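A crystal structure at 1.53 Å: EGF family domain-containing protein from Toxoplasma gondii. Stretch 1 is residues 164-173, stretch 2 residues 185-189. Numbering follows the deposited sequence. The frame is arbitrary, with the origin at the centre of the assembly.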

# COMPACT_ATOMS: atom_id res chain seq x y z
N ASN A 164 24.16 -9.10 -5.42
CA ASN A 164 25.01 -10.07 -6.12
C ASN A 164 24.16 -11.01 -6.96
O ASN A 164 22.93 -10.99 -6.87
CB ASN A 164 25.88 -10.85 -5.12
CG ASN A 164 25.07 -11.75 -4.20
OD1 ASN A 164 24.15 -12.44 -4.62
ND2 ASN A 164 25.45 -11.77 -2.92
N VAL A 165 24.80 -11.83 -7.79
CA VAL A 165 24.04 -12.63 -8.75
C VAL A 165 23.28 -13.75 -8.07
O VAL A 165 22.33 -14.28 -8.65
CB VAL A 165 24.96 -13.21 -9.85
CG1 VAL A 165 25.57 -12.09 -10.67
CG2 VAL A 165 26.03 -14.09 -9.25
N ASN A 166 23.67 -14.11 -6.85
CA ASN A 166 22.96 -15.15 -6.11
C ASN A 166 21.60 -14.65 -5.63
O ASN A 166 20.64 -15.41 -5.61
CB ASN A 166 23.81 -15.62 -4.93
CG ASN A 166 25.07 -16.34 -5.38
OD1 ASN A 166 25.31 -16.48 -6.57
ND2 ASN A 166 25.87 -16.77 -4.42
N VAL A 167 21.53 -13.38 -5.24
CA VAL A 167 20.25 -12.77 -4.90
C VAL A 167 19.32 -12.93 -6.10
O VAL A 167 18.18 -13.39 -5.97
CB VAL A 167 20.39 -11.27 -4.53
CG1 VAL A 167 19.02 -10.61 -4.36
CG2 VAL A 167 21.22 -11.09 -3.28
N TYR A 168 19.82 -12.57 -7.28
CA TYR A 168 19.01 -12.63 -8.49
C TYR A 168 18.66 -14.05 -8.90
O TYR A 168 17.51 -14.34 -9.21
CB TYR A 168 19.71 -11.93 -9.66
CG TYR A 168 18.80 -11.80 -10.85
CD1 TYR A 168 17.69 -10.97 -10.79
CD2 TYR A 168 19.02 -12.52 -12.02
CE1 TYR A 168 16.83 -10.84 -11.86
CE2 TYR A 168 18.16 -12.40 -13.10
CZ TYR A 168 17.07 -11.56 -13.01
OH TYR A 168 16.20 -11.42 -14.07
N ARG A 169 19.64 -14.95 -8.89
CA ARG A 169 19.42 -16.26 -9.49
C ARG A 169 18.83 -17.29 -8.52
O ARG A 169 18.12 -18.20 -8.96
CB ARG A 169 20.73 -16.77 -10.10
CG ARG A 169 21.05 -16.07 -11.42
CD ARG A 169 22.50 -16.20 -11.89
NE ARG A 169 23.25 -17.27 -11.24
CZ ARG A 169 24.51 -17.56 -11.52
NH1 ARG A 169 25.12 -18.55 -10.88
NH2 ARG A 169 25.17 -16.86 -12.44
N GLN A 170 19.08 -17.14 -7.22
CA GLN A 170 18.62 -18.11 -6.23
C GLN A 170 17.33 -17.67 -5.52
O GLN A 170 16.59 -18.52 -5.02
CB GLN A 170 19.67 -18.36 -5.14
CG GLN A 170 21.11 -18.24 -5.56
CD GLN A 170 21.73 -19.57 -5.89
OE1 GLN A 170 21.13 -20.39 -6.59
NE2 GLN A 170 22.93 -19.79 -5.38
N ASP A 171 17.10 -16.36 -5.45
CA ASP A 171 15.91 -15.85 -4.77
C ASP A 171 14.90 -15.26 -5.73
O ASP A 171 13.72 -15.60 -5.67
CB ASP A 171 16.28 -14.80 -3.71
CG ASP A 171 16.72 -15.41 -2.39
OD1 ASP A 171 16.55 -16.63 -2.19
OD2 ASP A 171 17.21 -14.66 -1.52
N MET A 172 15.33 -14.37 -6.62
CA MET A 172 14.38 -13.67 -7.49
C MET A 172 13.86 -14.53 -8.65
O MET A 172 12.66 -14.76 -8.74
CB MET A 172 15.02 -12.40 -8.02
CG MET A 172 15.17 -11.32 -6.96
SD MET A 172 16.11 -9.92 -7.56
CE MET A 172 15.75 -8.68 -6.32
N VAL A 173 14.74 -15.02 -9.52
CA VAL A 173 14.26 -15.64 -10.76
C VAL A 173 13.47 -16.93 -10.52
O VAL A 173 12.60 -17.27 -11.32
CB VAL A 173 15.43 -15.96 -11.73
CG1 VAL A 173 16.11 -14.69 -12.16
CG2 VAL A 173 16.40 -16.93 -11.11
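Stretch 2 (185-189) FVTES

Stretch 2 lies as an irregular segment, with neither regular helix nor strand, along one side of the helix that begins at Val165. The two segments belong to the same chain and together bury about 300 Å² of surface. No hydrogen bond links them directly; the contact rests on van der Waals packing, supplemented by one water that joins two charged side chains. In direction, stretch 2 runs against the helix: Val186 packs near the later residue Met172, whereas Glu188 reaches back to Val165. The nearest CA atoms across the two stretches are those of Val165 and Glu188, 6.3 Å apart.

Asn164 takes no part in the contact, its CB pointing away from stretch 2, but it fixes the start of the helix. From the N-cap position its OD1 accepts from Val167 N at 2.9 Å and, in a weak bond, from Asn166 N at 2.8 Å, so that its side chain caps the amides at the start of the helix; Val167 N also makes a weak bond to Asn164 O at 3.2 Å. Val165 follows, with its CB directed sideways and chi1 in the m well; its CG1 lies 3.5 Å from Glu188 CD, an apolar methyl set against the carboxylate carbon. Asn166 and Val167 make no contact with stretch 2.

One turn on, Tyr168 points its CB toward stretch 2 and forms the centre of the contact. With chi1 in the t well, the ring meets three successive residues. Its CE1 is 3.7 Å from both CA and CB of Thr187 and 4.1 Å from Val186 O, while Glu188 N lies over one face of the ring. At the other side of the ring, CD2 comes within 3.5 Å of Glu188 OE2. The carbonyl oxygen of Val186 is buried here without a polar partner in the model, an unpaid cost of the packing.

Arg169, whose CB points sideways, meets the same glutamate. Its CD approaches Glu188 OE2 to 3.2 Å, but the charged groups do not form a salt bridge: Arg169 NE remains 4.5 Å from Glu188 OE2, which lies at the edge of the guanidinium, near its plane. Water 1 spans the gap, accepting from Arg169 NH2 at 2.7 Å and donating to Glu188 OE1 at 2.8 Å. Glu188, with its CB directed toward stretch 1, thus touches Val165, Tyr168 and Arg169, and has the largest covered area of any residue in the contact.

From Val167 to Met172 the helix includes a wider, pi-type turn. Met172 N donates to Val167 O at 3.1 Å, and Val173 N donates to Tyr168 O at 2.9 Å, both across five residues. Gln170 and Asp171 remain clear of stretch 2. Met172 turns its CB toward it, and the extended side chain, m at chi1 and t at chi2 and chi3, brings CE to 3.9 Å from Val186 CG2. This apolar pair, between two buried residues, completes the contact.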

# COMPACT_ATOMS: atom_id res chain seq x y z
N PHE A 185 13.73 -3.47 -13.81
CA PHE A 185 14.45 -2.37 -13.18
C PHE A 185 15.16 -2.85 -11.92
O PHE A 185 15.72 -2.05 -11.17
CB PHE A 185 13.49 -1.23 -12.84
CG PHE A 185 12.35 -1.68 -11.97
CD1 PHE A 185 11.20 -2.20 -12.54
CD2 PHE A 185 12.45 -1.63 -10.59
CE1 PHE A 185 10.15 -2.64 -11.75
CE2 PHE A 185 11.41 -2.07 -9.80
CZ PHE A 185 10.26 -2.57 -10.38
N VAL A 186 15.12 -4.15 -11.67
CA VAL A 186 15.80 -4.72 -10.52
C VAL A 186 16.33 -6.11 -10.89
O VAL A 186 15.93 -7.13 -10.33
CB VAL A 186 14.84 -4.73 -9.27
CG1 VAL A 186 13.56 -5.50 -9.55
CG2 VAL A 186 15.54 -5.21 -8.03
N THR A 187 17.25 -6.13 -11.85
CA THR A 187 17.88 -7.36 -12.31
C THR A 187 19.40 -7.25 -12.26
O THR A 187 19.94 -6.19 -11.97
CB THR A 187 17.47 -7.69 -13.76
OG1 THR A 187 18.04 -6.72 -14.64
CG2 THR A 187 15.96 -7.70 -13.91
N GLU A 188 20.07 -8.36 -12.55
CA GLU A 188 21.52 -8.40 -12.68
C GLU A 188 22.06 -7.29 -13.58
O GLU A 188 23.01 -6.59 -13.23
CB GLU A 188 21.97 -9.73 -13.27
CG GLU A 188 22.37 -10.78 -12.27
CD GLU A 188 22.95 -12.00 -12.96
OE1 GLU A 188 23.91 -11.84 -13.74
OE2 GLU A 188 22.43 -13.11 -12.74
N SER A 189 21.44 -7.17 -14.75
CA SER A 189 21.93 -6.27 -15.78
C SER A 189 21.42 -4.84 -15.62
O SER A 189 21.96 -3.91 -16.22
CB SER A 189 21.53 -6.80 -17.16
OG SER A 189 20.12 -6.95 -17.26
O HOH W 1 25.08 -14.41 -13.52